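Local coordinates for DNA polymerase beta (Leishmania infantum, PDB 4P4P), which probably catalyses template-dependent DNA synthesis in base excision repair, as a metal-dependent polymerase of the X family, at residues D198-R203 against T284-F289; R325-R330 against D347-K352. All coordinates share one frame; numbering follows the deposited sequence.

Interaction 1. Residues D198-R203 against T284-F289; sequences DAILSR and TAMLTF. With nucleotides of chain B.
Asp198 OD2 lies 2.6 Å from the backbone O of Phe289, and the same carboxylate oxygen is 3.3 Å from C5' of DT7 of chain B. Asp198 is a magnesium ligand, and its side chain is close to that of Asp196, another magnesium ligand. With chi1 at 151°, CG of Asp198 lies roughly anti to N, which turns the carboxylate toward Phe289. The carboxylate meets CB of Phe289 through OD1 at 3.8 Å. Its plane is almost perpendicular to the phenyl ring, at 88°. The ring also borders the DNA, with O4' of DT7 of chain B at its edge.

Ile200 makes the apolar half of the contact. Its CD1 is 4.1 Å from Ala285 CB and also 4.1 Å from Met286 CG, and it reaches the Phe289 ring at the edge, near CD2. Segments 198-203 and 284-289 run nearly antiparallel, their axes at 169°. They lie on strand 193-203 and helix 282-290, where the palm sheet meets the first thumb helix. Asp198 OD1 has a long, weak ion pair with Arg275. In mammalian polymerase beta the corresponding phenylalanine moves between the corresponding aspartate and arginine on closing; Phe289 is probably its counterpart. The close approach of Asp198 OD2 to Phe289 O is probably sensitive to local charge or a bound cation.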
loop_
_atom_site.group_PDB
_atom_site.type_symbol
_atom_site.label_atom_id
_atom_site.label_comp_id
_atom_site.label_asym_id
_atom_site.label_seq_id
_atom_site.Cartn_x
_atom_site.Cartn_y
_atom_site.Cartn_z
ATOM N N ASP A 198 -7.201 -1.816 1.546
ATOM C CA ASP A 198 -5.765 -2.045 1.457
ATOM C C ASP A 198 -5.520 -3.558 1.459
ATOM O O ASP A 198 -5.570 -4.220 2.498
ATOM C CB ASP A 198 -5.096 -1.252 2.596
ATOM C CG ASP A 198 -3.805 -1.856 3.094
ATOM O OD1 ASP A 198 -3.100 -2.548 2.333
ATOM O OD2 ASP A 198 -3.481 -1.589 4.271
ATOM N N ALA A 199 -5.289 -4.102 0.268
ATOM C CA ALA A 199 -5.309 -5.551 0.066
ATOM C C ALA A 199 -3.952 -6.181 -0.237
ATOM O O ALA A 199 -3.129 -5.610 -0.950
ATOM C CB ALA A 199 -6.294 -5.913 -1.040
ATOM N N ILE A 200 -3.734 -7.376 0.301
ATOM C CA ILE A 200 -2.572 -8.169 -0.071
ATOM C C ILE A 200 -2.982 -9.353 -0.942
ATOM O O ILE A 200 -3.866 -10.126 -0.588
ATOM C CB ILE A 200 -1.821 -8.700 1.168
ATOM C CG1 ILE A 200 -1.142 -7.550 1.915
ATOM C CG2 ILE A 200 -0.788 -9.735 0.762
ATOM C CD1 ILE A 200 -0.717 -7.931 3.325
ATOM N N LEU A 201 -2.341 -9.476 -2.094
ATOM C CA LEU A 201 -2.529 -10.631 -2.956
ATOM C C LEU A 201 -1.292 -11.503 -2.839
ATOM O O LEU A 201 -0.164 -11.014 -2.971
ATOM C CB LEU A 201 -2.719 -10.183 -4.408
ATOM C CG LEU A 201 -2.851 -11.289 -5.453
ATOM C CD1 LEU A 201 -4.120 -12.074 -5.226
ATOM C CD2 LEU A 201 -2.814 -10.718 -6.863
ATOM N N SER A 202 -1.493 -12.789 -2.577
ATOM C CA SER A 202 -0.364 -13.699 -2.396
ATOM C C SER A 202 -0.743 -15.147 -2.656
ATOM O O SER A 202 -1.909 -15.529 -2.540
ATOM C CB SER A 202 0.195 -13.565 -0.977
ATOM O OG SER A 202 -0.772 -13.952 -0.020
ATOM N N ARG A 203 0.247 -15.957 -3.021
ATOM C CA ARG A 203 0.019 -17.390 -3.176
ATOM C C ARG A 203 -0.101 -18.082 -1.817
ATOM O O ARG A 203 0.574 -17.710 -0.853
ATOM C CB ARG A 203 1.099 -18.017 -4.057
ATOM C CG ARG A 203 0.950 -17.612 -5.516
ATOM C CD ARG A 203 2.152 -18.011 -6.362
ATOM N NE ARG A 203 2.229 -19.453 -6.563
ATOM C CZ ARG A 203 1.537 -20.099 -7.493
ATOM N NH1 ARG A 203 0.717 -19.421 -8.293
ATOM N NH2 ARG A 203 1.654 -21.414 -7.623
ATOM N N THR A 284 5.329 -10.552 7.315
ATOM C CA THR A 284 5.966 -9.232 7.362
ATOM C C THR A 284 5.160 -8.153 6.614
ATOM O O THR A 284 5.147 -6.987 7.019
ATOM C CB THR A 284 7.437 -9.275 6.854
ATOM O OG1 THR A 284 7.524 -10.115 5.698
ATOM C CG2 THR A 284 8.360 -9.836 7.929
ATOM N N ALA A 285 4.493 -8.532 5.523
ATOM C CA ALA A 285 3.660 -7.587 4.758
ATOM C C ALA A 285 2.351 -7.276 5.486
ATOM O O ALA A 285 1.858 -6.142 5.451
ATOM C CB ALA A 285 3.371 -8.119 3.369
ATOM N N MET A 286 1.796 -8.284 6.151
ATOM C CA MET A 286 0.643 -8.061 7.022
ATOM C C MET A 286 1.003 -7.064 8.105
ATOM O O MET A 286 0.207 -6.179 8.431
ATOM C CB MET A 286 0.150 -9.367 7.655
ATOM C CG MET A 286 -0.722 -10.210 6.743
ATOM S SD MET A 286 -0.959 -11.863 7.420
ATOM C CE MET A 286 -1.850 -11.481 8.929
ATOM N N LEU A 287 2.202 -7.202 8.666
ATOM C CA LEU A 287 2.637 -6.263 9.690
ATOM C C LEU A 287 2.693 -4.871 9.093
ATOM O O LEU A 287 2.149 -3.920 9.653
ATOM C CB LEU A 287 4.017 -6.633 10.248
ATOM C CG LEU A 287 4.087 -7.594 11.433
ATOM C CD1 LEU A 287 5.523 -8.072 11.618
ATOM C CD2 LEU A 287 3.576 -6.909 12.689
ATOM N N THR A 288 3.353 -4.756 7.942
ATOM C CA THR A 288 3.610 -3.446 7.375
ATOM C C THR A 288 2.299 -2.777 6.972
ATOM O O THR A 288 2.084 -1.592 7.233
ATOM C CB THR A 288 4.555 -3.525 6.143
ATOM O OG1 THR A 288 5.855 -3.978 6.559
ATOM C CG2 THR A 288 4.698 -2.149 5.491
ATOM N N PHE A 289 1.425 -3.536 6.339
ATOM C CA PHE A 289 0.283 -2.911 5.697
ATOM C C PHE A 289 -0.939 -2.833 6.609
ATOM O O PHE A 289 -1.975 -2.315 6.212
ATOM C CB PHE A 289 0.015 -3.559 4.339
ATOM C CG PHE A 289 1.173 -3.411 3.388
ATOM C CD1 PHE A 289 1.649 -2.154 3.064
ATOM C CD2 PHE A 289 1.799 -4.521 2.844
ATOM C CE1 PHE A 289 2.727 -2.000 2.212
ATOM C CE2 PHE A 289 2.869 -4.372 1.988
ATOM C CZ PHE A 289 3.335 -3.106 1.672
ATOM P P DT B 7 -2.444 2.551 2.902
ATOM O OP1 DT B 7 -2.076 1.583 1.848
ATOM O OP2 DT B 7 -3.849 2.618 3.371
ATOM O "O5'" DT B 7 -1.538 2.314 4.209
ATOM C "C5'" DT B 7 -1.602 1.052 4.858
ATOM C "C4'" DT B 7 -0.411 0.871 5.773
ATOM O "O4'" DT B 7 0.775 1.454 5.180
ATOM C "C3'" DT B 7 -0.514 1.584 7.109
ATOM O "O3'" DT B 7 -1.337 0.814 7.964
ATOM C "C2'" DT B 7 0.938 1.573 7.556
ATOM C "C1'" DT B 7 1.704 1.630 6.233
ATOM N N1 DT B 7 2.373 2.929 6.054
ATOM C C2 DT B 7 3.729 2.959 6.202
ATOM O O2 DT B 7 4.372 1.963 6.456
ATOM N N3 DT B 7 4.286 4.197 6.027
ATOM C C4 DT B 7 3.624 5.376 5.729
ATOM O O4 DT B 7 4.225 6.437 5.606
ATOM C C5 DT B 7 2.193 5.274 5.597
ATOM C C7 DT B 7 1.361 6.494 5.291
ATOM C C6 DT B 7 1.641 4.066 5.768
#

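Interaction 2. Residues R325-R330 against D347-K352; sequences RALYER and DELEDK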
loop_
_atom_site.group_PDB
_atom_site.type_symbol
_atom_site.label_atom_id
_atom_site.label_comp_id
_atom_site.label_asym_id
_atom_site.label_seq_id
_atom_site.Cartn_x
_atom_site.Cartn_y
_atom_site.Cartn_z
ATOM N N ARG A 325 26.225 -1.382 6.577
ATOM C CA ARG A 325 26.686 -0.394 5.595
ATOM C C ARG A 325 27.477 -1.074 4.491
ATOM O O ARG A 325 27.324 -0.739 3.309
ATOM C CB ARG A 325 27.532 0.702 6.254
ATOM C CG ARG A 325 26.742 1.649 7.146
ATOM C CD ARG A 325 27.573 2.849 7.568
ATOM N NE ARG A 325 28.773 2.445 8.295
ATOM C CZ ARG A 325 28.857 2.388 9.612
ATOM N NH1 ARG A 325 27.805 2.722 10.352
ATOM N NH2 ARG A 325 29.984 2.004 10.202
ATOM N N ALA A 326 28.310 -2.037 4.855
ATOM C CA ALA A 326 29.076 -2.747 3.847
ATOM C C ALA A 326 28.118 -3.471 2.898
ATOM O O ALA A 326 28.334 -3.490 1.686
ATOM C CB ALA A 326 30.054 -3.721 4.499
ATOM N N LEU A 327 27.052 -4.050 3.452
ATOM C CA LEU A 327 26.048 -4.748 2.647
ATOM C C LEU A 327 25.290 -3.769 1.743
ATOM O O LEU A 327 25.096 -4.033 0.559
ATOM C CB LEU A 327 25.073 -5.532 3.545
ATOM C CG LEU A 327 23.904 -6.285 2.891
ATOM C CD1 LEU A 327 24.387 -7.404 1.964
ATOM C CD2 LEU A 327 22.946 -6.856 3.947
ATOM N N TYR A 328 24.878 -2.636 2.301
ATOM C CA TYR A 328 24.170 -1.627 1.524
ATOM C C TYR A 328 25.023 -1.121 0.361
ATOM O O TYR A 328 24.498 -0.841 -0.719
ATOM C CB TYR A 328 23.727 -0.457 2.404
ATOM C CG TYR A 328 22.752 0.488 1.720
ATOM C CD1 TYR A 328 21.385 0.399 1.960
ATOM C CD2 TYR A 328 23.198 1.464 0.833
ATOM C CE1 TYR A 328 20.488 1.252 1.339
ATOM C CE2 TYR A 328 22.305 2.325 0.203
ATOM C CZ TYR A 328 20.950 2.214 0.461
ATOM O OH TYR A 328 20.053 3.062 -0.157
ATOM N N GLU A 329 26.332 -1.006 0.581
ATOM C CA GLU A 329 27.241 -0.593 -0.481
ATOM C C GLU A 329 27.110 -1.549 -1.658
ATOM O O GLU A 329 27.099 -1.127 -2.815
ATOM C CB GLU A 329 28.697 -0.584 0.004
ATOM C CG GLU A 329 28.980 0.319 1.199
ATOM C CD GLU A 329 29.119 1.779 0.819
ATOM O OE1 GLU A 329 29.335 2.065 -0.377
ATOM O OE2 GLU A 329 29.015 2.640 1.718
ATOM N N ARG A 330 27.006 -2.841 -1.361
ATOM C CA ARG A 330 26.980 -3.849 -2.415
ATOM C C ARG A 330 25.665 -3.920 -3.200
ATOM O O ARG A 330 25.685 -4.073 -4.420
ATOM C CB ARG A 330 27.347 -5.233 -1.864
ATOM C CG ARG A 330 28.831 -5.414 -1.566
ATOM C CD ARG A 330 29.172 -6.863 -1.217
ATOM N NE ARG A 330 28.585 -7.277 0.055
ATOM C CZ ARG A 330 29.180 -7.145 1.239
ATOM N NH1 ARG A 330 30.391 -6.607 1.319
ATOM N NH2 ARG A 330 28.565 -7.552 2.348
ATOM N N ASP A 347 20.156 -11.944 -3.570
ATOM C CA ASP A 347 20.739 -13.102 -2.918
ATOM C C ASP A 347 21.422 -12.780 -1.609
ATOM O O ASP A 347 21.201 -13.459 -0.614
ATOM C CB ASP A 347 21.732 -13.787 -3.844
ATOM C CG ASP A 347 21.074 -14.349 -5.054
ATOM O OD1 ASP A 347 19.833 -14.489 -5.016
ATOM O OD2 ASP A 347 21.785 -14.649 -6.034
ATOM N N GLU A 348 22.252 -11.750 -1.603
ATOM C CA GLU A 348 23.066 -11.493 -0.428
ATOM C C GLU A 348 22.224 -11.001 0.738
ATOM O O GLU A 348 22.581 -11.198 1.893
ATOM C CB GLU A 348 24.205 -10.526 -0.720
ATOM C CG GLU A 348 25.148 -10.407 0.469
ATOM C CD GLU A 348 26.488 -9.793 0.124
ATOM O OE1 GLU A 348 26.691 -9.430 -1.059
ATOM O OE2 GLU A 348 27.336 -9.685 1.045
ATOM N N LEU A 349 21.103 -10.364 0.435
ATOM C CA LEU A 349 20.177 -9.959 1.483
ATOM C C LEU A 349 19.339 -11.168 1.894
ATOM O O LEU A 349 19.074 -11.360 3.076
ATOM C CB LEU A 349 19.292 -8.803 1.007
ATOM C CG LEU A 349 18.271 -8.240 1.990
ATOM C CD1 LEU A 349 18.935 -7.913 3.329
ATOM C CD2 LEU A 349 17.626 -7.004 1.371
ATOM N N GLU A 350 18.957 -11.998 0.922
ATOM C CA GLU A 350 18.162 -13.204 1.211
ATOM C C GLU A 350 18.883 -14.129 2.195
ATOM O O GLU A 350 18.247 -14.747 3.057
ATOM C CB GLU A 350 17.817 -13.960 -0.082
ATOM C CG GLU A 350 16.910 -15.198 0.092
ATOM C CD GLU A 350 15.565 -14.863 0.742
ATOM O OE1 GLU A 350 15.063 -13.748 0.533
ATOM O OE2 GLU A 350 15.008 -15.713 1.465
ATOM N N ASP A 351 20.205 -14.211 2.066
ATOM C CA ASP A 351 21.034 -15.024 2.959
ATOM C C ASP A 351 20.867 -14.617 4.424
ATOM O O ASP A 351 21.121 -15.408 5.329
ATOM C CB ASP A 351 22.511 -14.886 2.592
ATOM C CG ASP A 351 22.855 -15.551 1.281
ATOM O OD1 ASP A 351 22.101 -16.451 0.849
ATOM O OD2 ASP A 351 23.889 -15.172 0.688
ATOM N N LYS A 352 20.458 -13.372 4.649
ATOM C CA LYS A 352 20.301 -12.854 6.003
ATOM C C LYS A 352 18.893 -13.075 6.540
ATOM O O LYS A 352 18.585 -12.674 7.664
ATOM C CB LYS A 352 20.623 -11.361 6.034
ATOM C CG LYS A 352 21.950 -10.985 5.344
ATOM C CD LYS A 352 23.123 -11.101 6.306
ATOM C CE LYS A 352 24.453 -10.815 5.626
ATOM N NZ LYS A 352 24.677 -11.772 4.500
#
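Leu327 lays its CD1 methyl against the aliphatic part of Glu348, 3.4 Å from CG. The two side chains run antiparallel alongside one another. This is helix-to-helix packing within the polymerase beta thumb: helix 321-331 meets the short helix 347-350. The backbones are nearest at Leu327 and Leu349, whose CA atoms are 7.9 Å apart. The other methyl of Leu327, CD2, reaches Leu349 CD1 at 4.2 Å, and the Leu349 side chain lies nearly perpendicular to that of Leu327. Leu349 and Lys352 also touch Phe316, so strand 314-317 adds to this small apolar patch.

Beyond the patch, Glu348 reaches a salt bridge with Arg330. Its CG is anti to the backbone N, chi1 -173°, and the extended chain carries the carboxylate across to the other helix. One oxygen, OE2, takes both N-H groups. NH2 of Arg330 is 2.8 Å from it, and NE of Arg330 is 2.9 Å from it. Both bonds are weak, because each is bent to 119° at the hydrogen. The guanidinium and carboxylate planes are nearly parallel, 7° apart, yet OE2 approaches the guanidinium obliquely. Arg330 is bent at chi3, and one face of its guanidinium is covered from its own helix, with Ala326 O 3.7 Å above the centre.

Interaction 1 comes first along the chain and closes before interaction 2 opens. Their centres are about 24 Å apart, and their nearest atoms are about 10 Å apart without touching. Interaction 1 joins strand 193-203 of the palm sheet to helix 282-290 and is buried near the centre of the chain. Interaction 2 lies within the thumb, between helices 321-331 and 347-350, and is partly buried. Strand 314-317 lies between them in sequence and packs against residues 347-352. One contact thus ties the thumb to the metal site, while the other joins two thumb helices away from that site, its nearest atom about 6 Å from the DNA.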